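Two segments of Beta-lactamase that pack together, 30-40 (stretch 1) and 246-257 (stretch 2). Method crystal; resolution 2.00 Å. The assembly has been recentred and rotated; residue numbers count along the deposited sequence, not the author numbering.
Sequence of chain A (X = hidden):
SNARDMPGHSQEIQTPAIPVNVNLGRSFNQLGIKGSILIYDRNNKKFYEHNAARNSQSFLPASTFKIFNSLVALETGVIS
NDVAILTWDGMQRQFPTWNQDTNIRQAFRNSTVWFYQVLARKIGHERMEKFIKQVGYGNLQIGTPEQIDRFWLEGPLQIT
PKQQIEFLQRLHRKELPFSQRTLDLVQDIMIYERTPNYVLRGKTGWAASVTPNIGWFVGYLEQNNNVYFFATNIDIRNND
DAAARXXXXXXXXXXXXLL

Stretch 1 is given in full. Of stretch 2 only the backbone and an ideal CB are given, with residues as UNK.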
# COMPACT_ATOMS: atom_id res chain seq x y z
N GLN A 30 -2.24 6.59 -23.09
CA GLN A 30 -2.42 5.40 -23.93
C GLN A 30 -3.52 4.50 -23.37
O GLN A 30 -4.37 4.01 -24.12
CB GLN A 30 -1.10 4.62 -24.03
CG GLN A 30 0.04 5.39 -24.67
CD GLN A 30 0.22 5.08 -26.14
OE1 GLN A 30 -0.17 4.01 -26.60
NE2 GLN A 30 0.81 6.01 -26.88
N LEU A 31 -3.51 4.29 -22.06
CA LEU A 31 -4.52 3.47 -21.40
C LEU A 31 -5.80 4.23 -21.10
O LEU A 31 -6.75 3.64 -20.57
CB LEU A 31 -3.95 2.88 -20.11
CG LEU A 31 -2.70 2.04 -20.35
CD1 LEU A 31 -2.06 1.62 -19.05
CD2 LEU A 31 -3.04 0.81 -21.19
N GLY A 32 -5.86 5.52 -21.42
CA GLY A 32 -7.08 6.29 -21.23
C GLY A 32 -7.49 6.47 -19.78
O GLY A 32 -8.69 6.52 -19.49
N ILE A 33 -6.53 6.59 -18.87
CA ILE A 33 -6.84 6.75 -17.46
C ILE A 33 -6.27 8.08 -16.97
O ILE A 33 -5.25 8.57 -17.47
CB ILE A 33 -6.30 5.58 -16.60
CG1 ILE A 33 -4.81 5.76 -16.31
CG2 ILE A 33 -6.54 4.24 -17.29
CD1 ILE A 33 -4.24 4.68 -15.46
N LYS A 34 -6.96 8.67 -16.00
CA LYS A 34 -6.50 9.87 -15.33
C LYS A 34 -5.84 9.48 -14.01
O LYS A 34 -6.38 8.65 -13.27
CB LYS A 34 -7.67 10.83 -15.07
CG LYS A 34 -8.39 11.27 -16.33
CD LYS A 34 -9.43 12.34 -16.02
CE LYS A 34 -10.12 12.83 -17.29
NZ LYS A 34 -11.13 13.88 -16.98
N GLY A 35 -4.68 10.07 -13.73
CA GLY A 35 -4.02 9.77 -12.47
C GLY A 35 -2.63 10.37 -12.40
O GLY A 35 -2.31 11.33 -13.11
N SER A 36 -1.81 9.77 -11.55
CA SER A 36 -0.48 10.29 -11.28
C SER A 36 0.45 9.15 -10.90
O SER A 36 0.01 8.04 -10.57
CB SER A 36 -0.51 11.32 -10.14
OG SER A 36 -1.00 10.73 -8.95
N ILE A 37 1.74 9.44 -10.94
CA ILE A 37 2.74 8.53 -10.39
C ILE A 37 3.90 9.35 -9.87
O ILE A 37 4.24 10.41 -10.42
CB ILE A 37 3.20 7.48 -11.43
CG1 ILE A 37 4.08 6.41 -10.75
CG2 ILE A 37 3.96 8.13 -12.58
CD1 ILE A 37 4.42 5.22 -11.63
N LEU A 38 4.49 8.88 -8.78
CA LEU A 38 5.68 9.47 -8.20
C LEU A 38 6.70 8.36 -7.99
O LEU A 38 6.37 7.33 -7.38
CB LEU A 38 5.36 10.17 -6.88
CG LEU A 38 6.49 10.97 -6.24
CD1 LEU A 38 6.92 12.11 -7.15
CD2 LEU A 38 6.04 11.50 -4.89
N ILE A 39 7.91 8.55 -8.49
CA ILE A 39 8.99 7.59 -8.31
C ILE A 39 10.16 8.31 -7.67
O ILE A 39 10.53 9.41 -8.10
CB ILE A 39 9.40 6.92 -9.64
CG1 ILE A 39 8.21 6.15 -10.23
CG2 ILE A 39 10.56 5.96 -9.43
CD1 ILE A 39 8.48 5.60 -11.62
N TYR A 40 10.74 7.70 -6.63
CA TYR A 40 11.86 8.30 -5.90
C TYR A 40 13.07 7.39 -6.01
O TYR A 40 13.04 6.24 -5.55
CB TYR A 40 11.50 8.54 -4.44
CG TYR A 40 12.63 9.13 -3.64
CD1 TYR A 40 13.11 10.40 -3.92
CD2 TYR A 40 13.22 8.42 -2.60
CE1 TYR A 40 14.15 10.95 -3.21
CE2 TYR A 40 14.27 8.97 -1.87
CZ TYR A 40 14.73 10.23 -2.18
OH TYR A 40 15.76 10.79 -1.47
N UNK A 246 -1.35 -1.44 -11.94
CA UNK A 246 -0.03 -2.04 -12.03
C UNK A 246 0.60 -1.76 -13.39
O UNK A 246 1.81 -1.52 -13.48
CB UNK A 246 -0.11 -3.55 -11.78
N UNK A 247 -0.21 -1.76 -14.45
CA UNK A 247 0.33 -1.60 -15.80
C UNK A 247 0.99 -0.24 -15.99
O UNK A 247 2.06 -0.14 -16.61
CB UNK A 247 -0.78 -1.79 -16.84
N UNK A 248 0.39 0.84 -15.47
CA UNK A 248 1.05 2.14 -15.64
C UNK A 248 2.32 2.20 -14.81
O UNK A 248 3.30 2.84 -15.21
CB UNK A 248 0.11 3.28 -15.25
N UNK A 249 2.33 1.54 -13.65
CA UNK A 249 3.55 1.45 -12.87
C UNK A 249 4.63 0.71 -13.65
O UNK A 249 5.78 1.17 -13.74
CB UNK A 249 3.28 0.75 -11.53
N UNK A 250 4.27 -0.43 -14.25
CA UNK A 250 5.21 -1.19 -15.07
C UNK A 250 5.77 -0.35 -16.20
O UNK A 250 6.99 -0.28 -16.40
CB UNK A 250 4.53 -2.44 -15.64
N UNK A 251 4.89 0.29 -16.97
CA UNK A 251 5.34 1.07 -18.11
C UNK A 251 6.19 2.26 -17.68
O UNK A 251 7.13 2.64 -18.38
CB UNK A 251 4.14 1.55 -18.92
N UNK A 252 5.88 2.84 -16.52
CA UNK A 252 6.68 3.96 -16.02
C UNK A 252 8.09 3.51 -15.67
O UNK A 252 9.08 4.14 -16.08
CB UNK A 252 6.01 4.59 -14.80
N UNK A 253 8.21 2.41 -14.92
CA UNK A 253 9.52 1.89 -14.54
C UNK A 253 10.34 1.50 -15.77
O UNK A 253 11.55 1.76 -15.82
CB UNK A 253 9.36 0.69 -13.61
N UNK A 254 9.71 0.87 -16.76
CA UNK A 254 10.44 0.50 -17.97
C UNK A 254 10.87 1.74 -18.75
O UNK A 254 11.95 1.75 -19.36
CB UNK A 254 9.58 -0.41 -18.85
N UNK A 255 10.05 2.79 -18.74
CA UNK A 255 10.44 4.05 -19.38
C UNK A 255 11.70 4.64 -18.76
O UNK A 255 12.42 5.39 -19.42
CB UNK A 255 9.30 5.06 -19.29
N UNK A 256 11.98 4.31 -17.50
CA UNK A 256 13.20 4.71 -16.83
C UNK A 256 14.34 3.71 -17.02
O UNK A 256 15.40 3.88 -16.41
CB UNK A 256 12.92 4.90 -15.34
N UNK A 257 14.13 2.68 -17.83
CA UNK A 257 15.15 1.67 -18.04
C UNK A 257 15.17 0.55 -17.03
O UNK A 257 16.16 -0.20 -16.98
CB UNK A 257 16.52 2.34 -18.05

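Stretch 2 is mostly helix, already under way at 246, and crosses strand 35-40 at 45°, with the axes 9.9 Å apart at closest approach. Stretch 1 offers it mostly aliphatic side chains: Leu31, Ile33, Ile37 and Ile39.

At position 246 the ideal CB has nothing of stretch 1 within 5.5 Å; the residue is Ile246. At 247 CA-to-CB points toward stretch 1, and the ideal CB lies 4.3 Å from Leu31 CD1. A long side chain, polar or apolar, could pass along that leucine. It is Glu247, whose CG comes 3.9 Å from Leu31 CD1.

Position 248 also points toward stretch 1, its ideal CB 4.6 Å from Ile33 CD1 and 4.7 Å from Leu31 CD1. A small or medium apolar side chain suits a site with two methyls close by. Val248, with chi1 m, places CG1 3.5 Å from both Leu31 CD1 and Ile33 CD1.

At 249 the CB points sideways, yet it is 4.6 Å from Ile37 CD1, and a compact residue of either character would fit. In Thr249 the CA is the closest atom, 4.1 Å from Ile37 CD1. Position 250 points away; Arg250 bonds elsewhere in the structure.

Position 251 points toward stretch 1, but its ideal CB has no neighbour within 5.5 Å, leaving room for a long chain to reach Leu31. Arg251 extends, and Leu31 CD2 lies over one face of its guanidinium, 3.7 Å from Arg251 NH2. One turn back, Glu247 OE2 accepts from Arg251 NE at 2.8 Å and 177°, a salt bridge within the helix.

The tightest ideal CB is at 252: 3.6 Å from Ile37 CD1 and 4.1 Å from Ile39 CD1. So little space favours Gly, Ala or Ser. Ser252 OG sits 3.5 Å from Ile37 CD1 and donates to Val248 O at 2.6 Å, within its own helix.

At 253 the CB is sideways and 5.4 Å from Ile39 CD1, so a longer apolar chain could reach it. Leu253 does so, its CD2 3.8 Å from Ile39 CD1.

Positions 254 and 255, out of reach of stretch 1, are Lys254 and Ala255. Position 256 points toward stretch 1 with no neighbour near its ideal CB, a gap that a large aliphatic chain can span. Leu256 CD1 reaches 3.6 Å from Ile39 CD1.

At 257 phi/psi is 86/16, and an ideal CB would jam against the preceding carbonyl O. Glycine is called for, and Gly257 closes a Schellman motif, its N bonded to Lys254 O at 2.8 Å.

Stretch 2 246-257: IEVTRRSLKALG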
# COMPACT_ATOMS: atom_id res chain seq x y z
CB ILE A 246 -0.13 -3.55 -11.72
CG1 ILE A 246 -0.42 -3.75 -10.23
CG2 ILE A 246 1.14 -4.28 -12.14
CD1 ILE A 246 -0.67 -5.16 -9.83
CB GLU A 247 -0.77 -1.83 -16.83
CG GLU A 247 -0.29 -1.80 -18.28
CD GLU A 247 0.75 -2.86 -18.60
OE1 GLU A 247 0.82 -3.88 -17.88
OE2 GLU A 247 1.50 -2.68 -19.58
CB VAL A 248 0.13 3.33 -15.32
CG1 VAL A 248 -1.10 3.31 -16.19
CG2 VAL A 248 -0.25 3.35 -13.85
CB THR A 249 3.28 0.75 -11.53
OG1 THR A 249 2.18 1.40 -10.88
CG2 THR A 249 4.49 0.83 -10.63
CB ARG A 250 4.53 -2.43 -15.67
CG ARG A 250 4.14 -3.50 -14.71
CD ARG A 250 3.76 -4.76 -15.47
NE ARG A 250 3.52 -5.84 -14.54
CZ ARG A 250 4.48 -6.60 -14.04
NH1 ARG A 250 4.18 -7.56 -13.18
NH2 ARG A 250 5.74 -6.42 -14.43
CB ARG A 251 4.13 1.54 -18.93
CG ARG A 251 3.29 0.39 -19.46
CD ARG A 251 2.25 0.87 -20.45
NE ARG A 251 1.41 -0.23 -20.92
CZ ARG A 251 0.61 -0.15 -21.98
NH1 ARG A 251 0.55 0.97 -22.69
NH2 ARG A 251 -0.12 -1.20 -22.33
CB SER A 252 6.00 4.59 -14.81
OG SER A 252 4.69 5.02 -15.13
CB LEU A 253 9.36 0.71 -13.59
CG LEU A 253 8.75 1.03 -12.23
CD1 LEU A 253 8.46 -0.24 -11.45
CD2 LEU A 253 9.67 1.95 -11.43
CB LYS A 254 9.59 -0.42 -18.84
CG LYS A 254 9.57 -1.86 -18.34
CD LYS A 254 9.02 -2.82 -19.37
CE LYS A 254 7.51 -2.86 -19.35
NZ LYS A 254 7.02 -4.27 -19.30
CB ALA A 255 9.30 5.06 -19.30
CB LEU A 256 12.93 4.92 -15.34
CG LEU A 256 11.91 6.01 -15.02
CD1 LEU A 256 11.51 5.98 -13.57
CD2 LEU A 256 12.45 7.38 -15.40
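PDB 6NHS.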